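Local structure of 4-phosphoerythronate dehydrogenase (Lactobacillus jensenii, 4PRK) at residues Asn118-Phe124 and Ser138-Asn142; Met224-Leu230 and His251-Gly257; Asp46-Leu50 and Ser311-Thr315; Thr94-Pro99 and Ala324-Val328. The protein probably reduces pyruvate to D-lactate with NADH, as a D-lactate dehydrogenase of the D-isomer-specific 2-hydroxyacid dehydrogenase family. One frame throughout, in Å; residues are numbered along the deposited sequence.

Contact 1: Asn118-Phe124 and Ser138-Asn142; sequences NRKIGEF and SLISN
K120 forms the Schellman motif that ends helix 103-118 and is also the N-cap residue of helix 121-129, and its side chain grips the loop S138-N142. Beyond CG its chain is extended (chi2 171°), which carries CD past L139 CA and NZ to the carbonyls on both sides of it in sequence. NZ donates a hydrogen bond to S138 O at 3.1 Å, from above that carbonyl plane. It also donates to I140 O at 3.0 Å, this time in the carbonyl plane.

L139 is the main apolar residue of this contact. Its CD1 lies over one face of the F124 ring, 4.0 Å from the centroid and offset toward the rim, in a CH-pi contact. Its other methyl, CD2, lies against E123 CB and 3.7 Å from E123 OE2.

At the other end of the loop, S141 OG donates to N118 O at 2.6 Å from above the carbonyl plane, a short bond to the last turn of helix 103-118. The same hydroxyl lies 3.3 Å from R119 CD. N118 ND2 hydrogen-bonds N142 O at 3.0 Å, nearly in its own amide plane. A water bridges N142 O to R119 NH1.

The guanidinium of R119 continues past the loop to the second subunit, where NH1 hydrogen-bonds A105 O and NH2 hydrogen-bonds A297 O. F124 also packs on S296 of that subunit. The contact therefore lies where helices 103-118 and 121-129 meet, with the loop that leads to strand 148-152 beside them and the second subunit against them.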
loop_
_atom_site.group_PDB
_atom_site.type_symbol
_atom_site.label_atom_id
_atom_site.label_comp_id
_atom_site.label_asym_id
_atom_site.label_seq_id
_atom_site.Cartn_x
_atom_site.Cartn_y
_atom_site.Cartn_z
ATOM N N ASN A 118 10.812 -10.971 14.800
ATOM C CA ASN A 118 10.668 -9.610 15.363
ATOM C C ASN A 118 9.748 -9.598 16.526
ATOM O O ASN A 118 9.992 -8.905 17.475
ATOM C CB ASN A 118 10.167 -8.601 14.327
ATOM C CG ASN A 118 9.922 -7.216 14.904
ATOM O OD1 ASN A 118 10.855 -6.527 15.322
ATOM N ND2 ASN A 118 8.673 -6.757 14.840
ATOM N N ARG A 119 8.686 -10.382 16.460
ATOM C CA ARG A 119 7.761 -10.485 17.575
ATOM C C ARG A 119 8.253 -11.473 18.676
ATOM O O ARG A 119 7.575 -11.632 19.738
ATOM C CB ARG A 119 6.369 -10.906 17.036
ATOM C CG ARG A 119 5.734 -9.886 16.072
ATOM C CD ARG A 119 5.691 -8.449 16.635
ATOM N NE ARG A 119 4.970 -8.407 17.920
ATOM C CZ ARG A 119 3.901 -7.643 18.232
ATOM N NH1 ARG A 119 3.358 -6.774 17.393
ATOM N NH2 ARG A 119 3.390 -7.713 19.457
ATOM N N LYS A 120 9.374 -12.159 18.403
ATOM C CA LYS A 120 10.022 -13.089 19.352
ATOM C C LYS A 120 9.090 -14.146 19.877
ATOM O O LYS A 120 9.177 -14.556 21.055
ATOM C CB LYS A 120 10.641 -12.318 20.526
ATOM C CG LYS A 120 11.486 -11.136 20.065
ATOM C CD LYS A 120 11.926 -10.255 21.232
ATOM C CE LYS A 120 13.115 -9.419 20.819
ATOM N NZ LYS A 120 13.434 -8.399 21.839
ATOM N N ILE A 121 8.220 -14.626 18.993
ATOM C CA ILE A 121 7.221 -15.579 19.376
ATOM C C ILE A 121 7.885 -16.854 19.909
ATOM O O ILE A 121 7.372 -17.456 20.851
ATOM C CB ILE A 121 6.266 -15.879 18.234
ATOM C CG1 ILE A 121 5.420 -14.621 17.911
ATOM C CG2 ILE A 121 5.370 -17.061 18.557
ATOM C CD1 ILE A 121 4.689 -14.654 16.565
ATOM N N GLY A 122 8.997 -17.261 19.311
ATOM C CA GLY A 122 9.668 -18.481 19.684
ATOM C C GLY A 122 10.382 -18.331 21.000
ATOM O O GLY A 122 10.484 -19.273 21.755
ATOM N N GLU A 123 10.885 -17.137 21.270
ATOM C CA GLU A 123 11.466 -16.857 22.566
ATOM C C GLU A 123 10.361 -16.858 23.660
ATOM O O GLU A 123 10.586 -17.394 24.747
ATOM C CB GLU A 123 12.259 -15.560 22.543
ATOM C CG GLU A 123 13.436 -15.566 21.569
ATOM C CD GLU A 123 14.097 -14.193 21.411
ATOM O OE1 GLU A 123 14.060 -13.570 20.342
ATOM O OE2 GLU A 123 14.625 -13.686 22.385
ATOM N N PHE A 124 9.180 -16.291 23.380
ATOM C CA PHE A 124 8.080 -16.409 24.335
ATOM C C PHE A 124 7.767 -17.885 24.538
ATOM O O PHE A 124 7.478 -18.291 25.653
ATOM C CB PHE A 124 6.789 -15.753 23.874
ATOM C CG PHE A 124 6.745 -14.280 24.044
ATOM C CD1 PHE A 124 6.479 -13.730 25.294
ATOM C CD2 PHE A 124 6.897 -13.433 22.938
ATOM C CE1 PHE A 124 6.404 -12.371 25.448
ATOM C CE2 PHE A 124 6.811 -12.076 23.086
ATOM C CZ PHE A 124 6.549 -11.541 24.339
ATOM N N SER A 138 13.345 -7.939 27.794
ATOM C CA SER A 138 14.200 -8.597 26.884
ATOM C C SER A 138 13.387 -9.188 25.693
ATOM O O SER A 138 13.963 -9.472 24.671
ATOM C CB SER A 138 14.888 -9.750 27.597
ATOM O OG SER A 138 13.918 -10.724 27.948
ATOM N N LEU A 139 12.085 -9.395 25.878
ATOM C CA LEU A 139 11.167 -9.826 24.843
ATOM C C LEU A 139 10.227 -8.713 24.301
ATOM O O LEU A 139 9.229 -9.007 23.647
ATOM C CB LEU A 139 10.292 -10.939 25.421
ATOM C CG LEU A 139 11.080 -12.182 25.889
ATOM C CD1 LEU A 139 10.151 -13.343 26.175
ATOM C CD2 LEU A 139 12.118 -12.560 24.838
ATOM N N ILE A 140 10.510 -7.451 24.595
ATOM C CA ILE A 140 9.706 -6.367 24.002
ATOM C C ILE A 140 9.938 -6.328 22.500
ATOM O O ILE A 140 10.991 -6.685 22.006
ATOM C CB ILE A 140 10.029 -5.023 24.651
ATOM C CG1 ILE A 140 8.901 -4.020 24.398
ATOM C CG2 ILE A 140 11.371 -4.471 24.205
ATOM C CD1 ILE A 140 9.069 -2.766 25.232
ATOM N N SER A 141 8.923 -5.932 21.760
ATOM C CA SER A 141 8.992 -5.936 20.314
ATOM C C SER A 141 8.808 -4.532 19.779
ATOM O O SER A 141 8.935 -3.583 20.509
ATOM C CB SER A 141 7.977 -6.902 19.720
ATOM O OG SER A 141 8.248 -7.154 18.368
ATOM N N ASN A 142 8.565 -4.412 18.488
ATOM C CA ASN A 142 8.369 -3.102 17.882
ATOM C C ASN A 142 7.531 -3.180 16.578
ATOM O O ASN A 142 7.424 -4.249 15.963
ATOM C CB ASN A 142 9.688 -2.386 17.646
ATOM C CG ASN A 142 9.522 -0.845 17.592
ATOM O OD1 ASN A 142 8.427 -0.304 17.830
ATOM N ND2 ASN A 142 10.599 -0.149 17.285
HETATM O O HOH W 1 5.201 -5.788 15.008
#

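Contact 2: Met224-Leu230 and His251-Gly257; sequences MKNDAIL and HEIAAAG
I253 and M224 make the apolar centre, side by side and pointing the same way, with I253 CG2 3.9 Å from M224 SD. With chi1 68°, I253 CG1 sits between backbone N and carbonyl carbon, and CG2, beside the N, meets the sulfur. Its other branch ends at CD1, 4.4 Å from L230 CB. F221 of helix 218-223 and L244 and L248 of helix 241-250 pack on this side. On the opposite face of the sheet I229 CG1 meets A255 CB at 4.3 Å, and L117 and N118 of helix 103-118 cover the pair.

Strands 229-232 and 255-258 are neighbours in the parallel Rossmann-type sheet, joined by helix 241-250 in a beta-alpha-beta crossover. A254 N hydrogen-bonds A228 O at 2.8 Å, with a weak second bond from A255 N. L230 N bonds A255 O at 3.0 Å, and G257 N bonds L230 O at 2.9 Å, nearly along the C=O axis.

Before strand 229-232, K225 to A228 form a type I turn. There N226 CA makes a straight CA-H...O contact of 3.3 Å with E252 O. The N226 amide and the E252 carboxylate stand nearly perpendicular at this exposed edge. K225 NZ forms a salt bridge with D200.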
loop_
_atom_site.group_PDB
_atom_site.type_symbol
_atom_site.label_atom_id
_atom_site.label_comp_id
_atom_site.label_asym_id
_atom_site.label_seq_id
_atom_site.Cartn_x
_atom_site.Cartn_y
_atom_site.Cartn_z
ATOM N N MET A 224 26.734 -5.390 11.997
ATOM C CA MET A 224 25.283 -5.268 12.092
ATOM C C MET A 224 24.877 -4.778 13.473
ATOM O O MET A 224 25.663 -4.846 14.430
ATOM C CB MET A 224 24.639 -6.629 11.914
ATOM C CG MET A 224 24.657 -7.146 10.502
ATOM S SD MET A 224 24.165 -8.870 10.528
ATOM C CE MET A 224 25.018 -9.426 9.062
ATOM N N LYS A 225 23.644 -4.308 13.607
ATOM C CA LYS A 225 23.166 -3.907 14.930
ATOM C C LYS A 225 22.984 -5.176 15.787
ATOM O O LYS A 225 22.705 -6.277 15.255
ATOM C CB LYS A 225 21.875 -3.100 14.774
ATOM C CG LYS A 225 22.136 -1.876 13.940
ATOM C CD LYS A 225 20.903 -1.252 13.355
ATOM C CE LYS A 225 20.029 -0.680 14.407
ATOM N NZ LYS A 225 19.110 0.239 13.666
ATOM N N ASN A 226 23.140 -5.057 17.091
ATOM C CA ASN A 226 23.082 -6.256 17.920
ATOM C C ASN A 226 21.645 -6.808 18.076
ATOM O O ASN A 226 21.455 -7.973 18.422
ATOM C CB ASN A 226 23.728 -6.056 19.277
ATOM C CG ASN A 226 25.223 -5.691 19.204
ATOM O OD1 ASN A 226 26.030 -6.143 18.355
ATOM N ND2 ASN A 226 25.610 -4.868 20.177
ATOM N N ASP A 227 20.634 -5.995 17.810
ATOM C CA ASP A 227 19.245 -6.517 17.780
ATOM C C ASP A 227 18.789 -6.773 16.326
ATOM O O ASP A 227 17.619 -6.815 16.067
ATOM C CB ASP A 227 18.260 -5.618 18.573
ATOM C CG ASP A 227 18.490 -4.141 18.331
ATOM O OD1 ASP A 227 19.385 -3.800 17.518
ATOM O OD2 ASP A 227 17.786 -3.298 18.940
ATOM N N ALA A 228 19.736 -6.991 15.407
ATOM C CA ALA A 228 19.431 -7.233 13.973
ATOM C C ALA A 228 18.902 -8.619 13.752
ATOM O O ALA A 228 19.248 -9.563 14.460
ATOM C CB ALA A 228 20.653 -7.052 13.078
ATOM N N ILE A 229 18.049 -8.727 12.749
ATOM C CA ILE A 229 17.437 -9.985 12.363
ATOM C C ILE A 229 17.936 -10.238 10.956
ATOM O O ILE A 229 17.799 -9.358 10.090
ATOM C CB ILE A 229 15.906 -9.865 12.336
ATOM C CG1 ILE A 229 15.351 -9.501 13.708
ATOM C CG2 ILE A 229 15.257 -11.150 11.812
ATOM C CD1 ILE A 229 13.844 -9.277 13.756
ATOM N N LEU A 230 18.559 -11.398 10.753
ATOM C CA LEU A 230 19.130 -11.738 9.487
ATOM C C LEU A 230 18.210 -12.750 8.822
ATOM O O LEU A 230 17.859 -13.728 9.431
ATOM C CB LEU A 230 20.527 -12.375 9.638
ATOM C CG LEU A 230 21.094 -12.876 8.267
ATOM C CD1 LEU A 230 21.232 -11.715 7.293
ATOM C CD2 LEU A 230 22.453 -13.589 8.360
ATOM N N HIS A 251 25.019 -12.993 20.954
ATOM C CA HIS A 251 23.971 -11.959 20.965
ATOM C C HIS A 251 24.501 -10.728 20.236
ATOM O O HIS A 251 24.248 -9.588 20.601
ATOM C CB HIS A 251 23.469 -11.687 22.413
ATOM C CG HIS A 251 23.085 -12.941 23.179
ATOM N ND1 HIS A 251 21.791 -13.415 23.256
ATOM C CD2 HIS A 251 23.830 -13.809 23.911
ATOM C CE1 HIS A 251 21.749 -14.515 23.991
ATOM N NE2 HIS A 251 22.975 -14.780 24.399
ATOM N N GLU A 252 25.279 -10.978 19.194
ATOM C CA GLU A 252 25.746 -9.905 18.323
ATOM C C GLU A 252 24.728 -9.670 17.222
ATOM O O GLU A 252 24.837 -8.686 16.498
ATOM C CB GLU A 252 27.092 -10.270 17.704
ATOM C CG GLU A 252 28.240 -10.155 18.675
ATOM C CD GLU A 252 28.527 -8.746 19.094
ATOM O OE1 GLU A 252 28.213 -7.731 18.372
ATOM O OE2 GLU A 252 29.093 -8.675 20.198
ATOM N N ILE A 253 23.781 -10.609 17.074
ATOM C CA ILE A 253 22.500 -10.356 16.350
ATOM C C ILE A 253 21.383 -10.946 17.189
ATOM O O ILE A 253 21.637 -11.781 18.083
ATOM C CB ILE A 253 22.449 -10.995 14.927
ATOM C CG1 ILE A 253 22.417 -12.517 15.012
ATOM C CG2 ILE A 253 23.593 -10.518 14.023
ATOM C CD1 ILE A 253 22.186 -13.192 13.668
ATOM N N ALA A 254 20.147 -10.553 16.902
ATOM C CA ALA A 254 19.026 -10.961 17.755
ATOM C C ALA A 254 18.330 -12.269 17.296
ATOM O O ALA A 254 17.739 -12.976 18.118
ATOM C CB ALA A 254 18.018 -9.834 17.861
ATOM N N ALA A 255 18.453 -12.604 15.999
ATOM C CA ALA A 255 17.668 -13.655 15.389
ATOM C C ALA A 255 18.062 -13.908 13.943
ATOM O O ALA A 255 18.657 -13.062 13.302
ATOM C CB ALA A 255 16.170 -13.316 15.458
ATOM N N ALA A 256 17.642 -15.065 13.421
ATOM C CA ALA A 256 17.937 -15.429 12.056
ATOM C C ALA A 256 16.841 -16.313 11.551
ATOM O O ALA A 256 16.377 -17.169 12.285
ATOM C CB ALA A 256 19.251 -16.192 11.995
ATOM N N GLY A 257 16.451 -16.097 10.299
ATOM C CA GLY A 257 15.486 -16.950 9.595
ATOM C C GLY A 257 16.134 -17.460 8.301
ATOM O O GLY A 257 16.487 -16.674 7.396
#

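Contact 3: Asp46-Leu50 and Ser311-Thr315; sequences DGVLL and SLRDT
L49, T315 and S311 meet without any aromatic ring, and the flat groups here are peptides and one charged pair. T315 CG2 lies to one side of the peptide plane between G47 and V48, 3.7 Å from V48 N. It is 3.9 Å from G47 CA. G47 has no side chain, so T315 approaches the strand closely. On the far side of the helix, R313 NH2 meets D314 OD1 at 3.1 Å in a salt bridge. It comes to the anti side of the carboxylate, with both groups near each other's plane. R313 NH2 also hydrogen-bonds R323 O.

L49 carries most of the contact. Its CD2 points between S311 and T315, 3.4 Å from S311 OG and a tight 3.2 Å from T315 OG1. Its CD1 lies 3.8 Å from L312 CB. These hydroxyls are satisfied within their helix, so the leucine methyls meet oxygens already bonded. T315 OG1 has chi1 -61°, which turns it back to donate to S311 O at 2.7 Å. That carbonyl also takes the bond of T315 N. S311 OG shares its hydrogen bond between M307 O and I308 O, one turn earlier, with M307 O the stronger partner.

Strand 47-50 and helix 311-315 run nearly antiparallel, 153° between directions, with axes 8.5 Å apart. I3 of strand 2-6 touches both L49 and L312. A C-terminal helix returning to cover the parallel sheet of the N-terminal region is as expected for the catalytic domain of D-2-hydroxyacid dehydrogenases.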
loop_
_atom_site.group_PDB
_atom_site.type_symbol
_atom_site.label_atom_id
_atom_site.label_comp_id
_atom_site.label_asym_id
_atom_site.label_seq_id
_atom_site.Cartn_x
_atom_site.Cartn_y
_atom_site.Cartn_z
ATOM N N ASP A 46 5.230 -35.140 -28.121
ATOM C CA ASP A 46 5.617 -33.882 -28.759
ATOM C C ASP A 46 6.824 -33.138 -28.139
ATOM O O ASP A 46 7.589 -32.495 -28.838
ATOM C CB ASP A 46 4.405 -32.957 -28.884
ATOM C CG ASP A 46 3.408 -33.429 -29.920
ATOM O OD1 ASP A 46 2.447 -34.120 -29.558
ATOM O OD2 ASP A 46 3.575 -33.100 -31.102
ATOM N N GLY A 47 6.928 -33.171 -26.815
ATOM C CA GLY A 47 7.928 -32.412 -26.080
ATOM C C GLY A 47 8.177 -32.952 -24.685
ATOM O O GLY A 47 7.438 -33.809 -24.230
ATOM N N VAL A 48 9.213 -32.471 -24.004
ATOM C CA VAL A 48 9.539 -33.003 -22.689
ATOM C C VAL A 48 9.658 -31.909 -21.614
ATOM O O VAL A 48 10.063 -30.772 -21.896
ATOM C CB VAL A 48 10.800 -33.894 -22.787
ATOM C CG1 VAL A 48 11.421 -34.158 -21.423
ATOM C CG2 VAL A 48 10.443 -35.211 -23.465
ATOM N N LEU A 49 9.242 -32.257 -20.388
ATOM C CA LEU A 49 9.362 -31.372 -19.215
ATOM C C LEU A 49 10.215 -32.107 -18.164
ATOM O O LEU A 49 9.840 -33.201 -17.685
ATOM C CB LEU A 49 7.968 -30.971 -18.672
ATOM C CG LEU A 49 7.092 -30.028 -19.536
ATOM C CD1 LEU A 49 5.832 -29.562 -18.784
ATOM C CD2 LEU A 49 7.877 -28.815 -20.036
ATOM N N LEU A 50 11.360 -31.501 -17.816
ATOM C CA LEU A 50 12.372 -32.163 -16.985
ATOM C C LEU A 50 12.503 -31.549 -15.606
ATOM O O LEU A 50 12.307 -30.337 -15.423
ATOM C CB LEU A 50 13.737 -32.098 -17.678
ATOM C CG LEU A 50 13.910 -32.895 -18.992
ATOM C CD1 LEU A 50 15.396 -33.149 -19.294
ATOM C CD2 LEU A 50 13.155 -34.225 -18.920
ATOM N N SER A 311 6.983 -23.876 -18.296
ATOM C CA SER A 311 7.749 -24.787 -19.131
ATOM C C SER A 311 6.880 -25.416 -20.276
ATOM O O SER A 311 7.217 -25.327 -21.477
ATOM C CB SER A 311 8.382 -25.850 -18.240
ATOM O OG SER A 311 7.425 -26.616 -17.527
ATOM N N LEU A 312 5.735 -25.977 -19.891
ATOM C CA LEU A 312 4.786 -26.594 -20.835
ATOM C C LEU A 312 4.533 -25.649 -22.031
ATOM O O LEU A 312 4.614 -26.073 -23.178
ATOM C CB LEU A 312 3.426 -26.910 -20.099
ATOM C CG LEU A 312 2.247 -27.478 -20.933
ATOM C CD1 LEU A 312 2.680 -28.808 -21.552
ATOM C CD2 LEU A 312 0.920 -27.661 -20.180
ATOM N N ARG A 313 4.215 -24.385 -21.717
ATOM C CA ARG A 313 3.916 -23.344 -22.681
ATOM C C ARG A 313 5.103 -23.064 -23.620
ATOM O O ARG A 313 4.922 -23.053 -24.831
ATOM C CB ARG A 313 3.447 -22.051 -21.984
ATOM C CG ARG A 313 2.571 -21.169 -22.862
ATOM C CD ARG A 313 3.123 -19.751 -23.036
ATOM N NE ARG A 313 4.417 -19.771 -23.733
ATOM C CZ ARG A 313 4.672 -19.321 -24.966
ATOM N NH1 ARG A 313 3.738 -18.746 -25.702
ATOM N NH2 ARG A 313 5.902 -19.432 -25.453
ATOM N N ASP A 314 6.306 -22.847 -23.095
ATOM C CA ASP A 314 7.486 -22.720 -23.984
ATOM C C ASP A 314 7.716 -24.012 -24.747
ATOM O O ASP A 314 8.149 -23.968 -25.883
ATOM C CB ASP A 314 8.793 -22.394 -23.235
ATOM C CG ASP A 314 8.966 -20.902 -22.946
ATOM O OD1 ASP A 314 8.088 -20.093 -23.323
ATOM O OD2 ASP A 314 9.996 -20.539 -22.331
ATOM N N THR A 315 7.441 -25.157 -24.111
ATOM C CA THR A 315 7.732 -26.446 -24.711
ATOM C C THR A 315 6.824 -26.716 -25.902
ATOM O O THR A 315 7.322 -27.110 -26.957
ATOM C CB THR A 315 7.678 -27.550 -23.662
ATOM O OG1 THR A 315 8.683 -27.251 -22.695
ATOM C CG2 THR A 315 7.950 -28.955 -24.284
#

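Contact 4: Thr94-Pro99 and Ala324-Val328; sequences TVTNVP and AHFVV
F326 has its CG beside the backbone N (chi1 -53°), which swings the ring toward P99, while N97 places its amide between its own N and carbonyl carbon (chi1 74°), facing V328. P99 CG comes 3.5 Å from F326 CD1, the two side chains slanting across each other. H325 CB lies over one face of the F326 ring. The side chains of N97 and V328 cross at about a right angle, and V328 CG2 sits over the face of the N97 amide, a tight 3.2 Å from N97 OD1. The amide is held at its other end, where N97 ND2 donates a hydrogen bond to V78 O.

The backbones are joined at T96 and V327 by a single bridge, with one hydrogen bond to each side of it. V328 N donates to V95 O at 2.7 Å, and N97 N donates to F326 O at 2.9 Å. Each carbonyl also takes a CA-H...O contact, V95 O from V327 CA and F326 O from T96 CA.

Methyl groups fill in around this bridge. T96 CG2 rests on A324 CB at 3.6 Å, and T94 CG2 meets V327 CG1 at the same distance.

Strand 94-96 is the outermost strand of its parallel sheet within the chain, paired on its other side with strand 72-75. The C-terminal segment 324-328 borders its outer side. L318 of helix 301-319 packs on T96 and A324, while A88 and F85 of helix 85-90 meet V95 and V328.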
loop_
_atom_site.group_PDB
_atom_site.type_symbol
_atom_site.label_atom_id
_atom_site.label_comp_id
_atom_site.label_asym_id
_atom_site.label_seq_id
_atom_site.Cartn_x
_atom_site.Cartn_y
_atom_site.Cartn_z
ATOM N N THR A 94 17.010 -26.860 -28.337
ATOM C CA THR A 94 16.820 -25.643 -27.520
ATOM C C THR A 94 16.645 -26.109 -26.050
ATOM O O THR A 94 16.136 -27.201 -25.808
ATOM C CB THR A 94 15.614 -24.736 -27.969
ATOM O OG1 THR A 94 15.764 -24.287 -29.331
ATOM C CG2 THR A 94 15.468 -23.493 -27.061
ATOM N N VAL A 95 17.135 -25.316 -25.091
ATOM C CA VAL A 95 16.919 -25.545 -23.645
ATOM C C VAL A 95 16.172 -24.341 -23.053
ATOM O O VAL A 95 16.599 -23.193 -23.233
ATOM C CB VAL A 95 18.255 -25.777 -22.897
ATOM C CG1 VAL A 95 18.035 -26.290 -21.463
ATOM C CG2 VAL A 95 19.116 -26.764 -23.685
ATOM N N THR A 96 15.037 -24.599 -22.401
ATOM C CA THR A 96 14.313 -23.543 -21.700
ATOM C C THR A 96 14.270 -23.884 -20.223
ATOM O O THR A 96 14.520 -25.040 -19.809
ATOM C CB THR A 96 12.841 -23.317 -22.188
ATOM O OG1 THR A 96 12.037 -24.491 -21.962
ATOM C CG2 THR A 96 12.789 -22.902 -23.662
ATOM N N ASN A 97 13.930 -22.878 -19.424
ATOM C CA ASN A 97 13.811 -23.085 -18.002
ATOM C C ASN A 97 12.761 -22.160 -17.430
ATOM O O ASN A 97 12.207 -21.310 -18.150
ATOM C CB ASN A 97 15.187 -22.844 -17.338
ATOM C CG ASN A 97 15.557 -21.374 -17.268
ATOM O OD1 ASN A 97 15.023 -20.525 -18.011
ATOM N ND2 ASN A 97 16.478 -21.055 -16.362
ATOM N N VAL A 98 12.538 -22.298 -16.119
ATOM C CA VAL A 98 11.665 -21.383 -15.368
ATOM C C VAL A 98 12.469 -20.562 -14.328
ATOM O O VAL A 98 12.705 -20.979 -13.183
ATOM C CB VAL A 98 10.449 -22.124 -14.760
ATOM C CG1 VAL A 98 9.494 -21.124 -14.135
ATOM C CG2 VAL A 98 9.721 -22.897 -15.855
ATOM N N PRO A 99 12.929 -19.401 -14.761
ATOM C CA PRO A 99 13.599 -18.439 -13.890
ATOM C C PRO A 99 12.714 -17.820 -12.806
ATOM O O PRO A 99 13.187 -17.580 -11.718
ATOM C CB PRO A 99 14.109 -17.380 -14.866
ATOM C CG PRO A 99 13.304 -17.554 -16.090
ATOM C CD PRO A 99 13.009 -19.007 -16.169
ATOM N N ALA A 324 9.886 -19.290 -27.555
ATOM C CA ALA A 324 9.882 -19.572 -26.115
ATOM C C ALA A 324 10.321 -18.302 -25.375
ATOM O O ALA A 324 11.105 -17.503 -25.912
ATOM C CB ALA A 324 10.826 -20.729 -25.795
ATOM N N HIS A 325 9.800 -18.093 -24.166
ATOM C CA HIS A 325 10.120 -16.884 -23.404
ATOM C C HIS A 325 11.434 -17.032 -22.640
ATOM O O HIS A 325 12.095 -16.020 -22.352
ATOM C CB HIS A 325 8.968 -16.478 -22.459
ATOM C CG HIS A 325 7.692 -16.142 -23.171
ATOM N ND1 HIS A 325 7.641 -15.263 -24.232
ATOM C CD2 HIS A 325 6.424 -16.576 -22.987
ATOM C CE1 HIS A 325 6.401 -15.184 -24.683
ATOM N NE2 HIS A 325 5.642 -15.971 -23.942
ATOM N N PHE A 326 11.820 -18.286 -22.353
ATOM C CA PHE A 326 12.883 -18.599 -21.407
ATOM C C PHE A 326 13.831 -19.681 -21.922
ATOM O O PHE A 326 14.165 -20.627 -21.215
ATOM C CB PHE A 326 12.273 -18.987 -20.058
ATOM C CG PHE A 326 11.300 -17.960 -19.526
ATOM C CD1 PHE A 326 11.747 -16.719 -19.107
ATOM C CD2 PHE A 326 9.932 -18.222 -19.481
ATOM C CE1 PHE A 326 10.865 -15.764 -18.624
ATOM C CE2 PHE A 326 9.040 -17.269 -19.013
ATOM C CZ PHE A 326 9.508 -16.032 -18.580
ATOM N N VAL A 327 14.278 -19.498 -23.162
ATOM C CA VAL A 327 15.485 -20.164 -23.702
ATOM C C VAL A 327 16.750 -19.832 -22.893
ATOM O O VAL A 327 16.915 -18.698 -22.434
ATOM C CB VAL A 327 15.777 -19.678 -25.127
ATOM C CG1 VAL A 327 16.962 -20.454 -25.717
ATOM C CG2 VAL A 327 14.516 -19.783 -25.978
ATOM N N VAL A 328 17.668 -20.786 -22.758
ATOM C CA VAL A 328 18.826 -20.575 -21.893
ATOM C C VAL A 328 20.208 -20.874 -22.516
ATOM O O VAL A 328 20.368 -21.824 -23.287
ATOM C CB VAL A 328 18.629 -21.359 -20.563
ATOM C CG1 VAL A 328 19.951 -21.824 -19.958
ATOM C CG2 VAL A 328 17.855 -20.504 -19.558
#

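Overall arrangement
The contacts form two groups on opposite sides of the chain's centre. Contacts 1 and 2 have centres 13 Å apart and follow one another along the chain in the NAD-binding domain. They touch where N118 packs on I229. Contacts 3 and 4 have centres 10 Å apart and serve the five-stranded sheet of the other domain. Their segments alternate in sequence, and D314 of contact 3 probably hydrogen-bonds the backbone N atoms of H325 and F326 in contact 4. Centres of contacts in different groups lie about 39 to 47 Å apart. The chain leaves the N-terminal domain, builds the NAD-binding domain, then returns with helix 301-319 and the tail. Both chain ends therefore complete one domain.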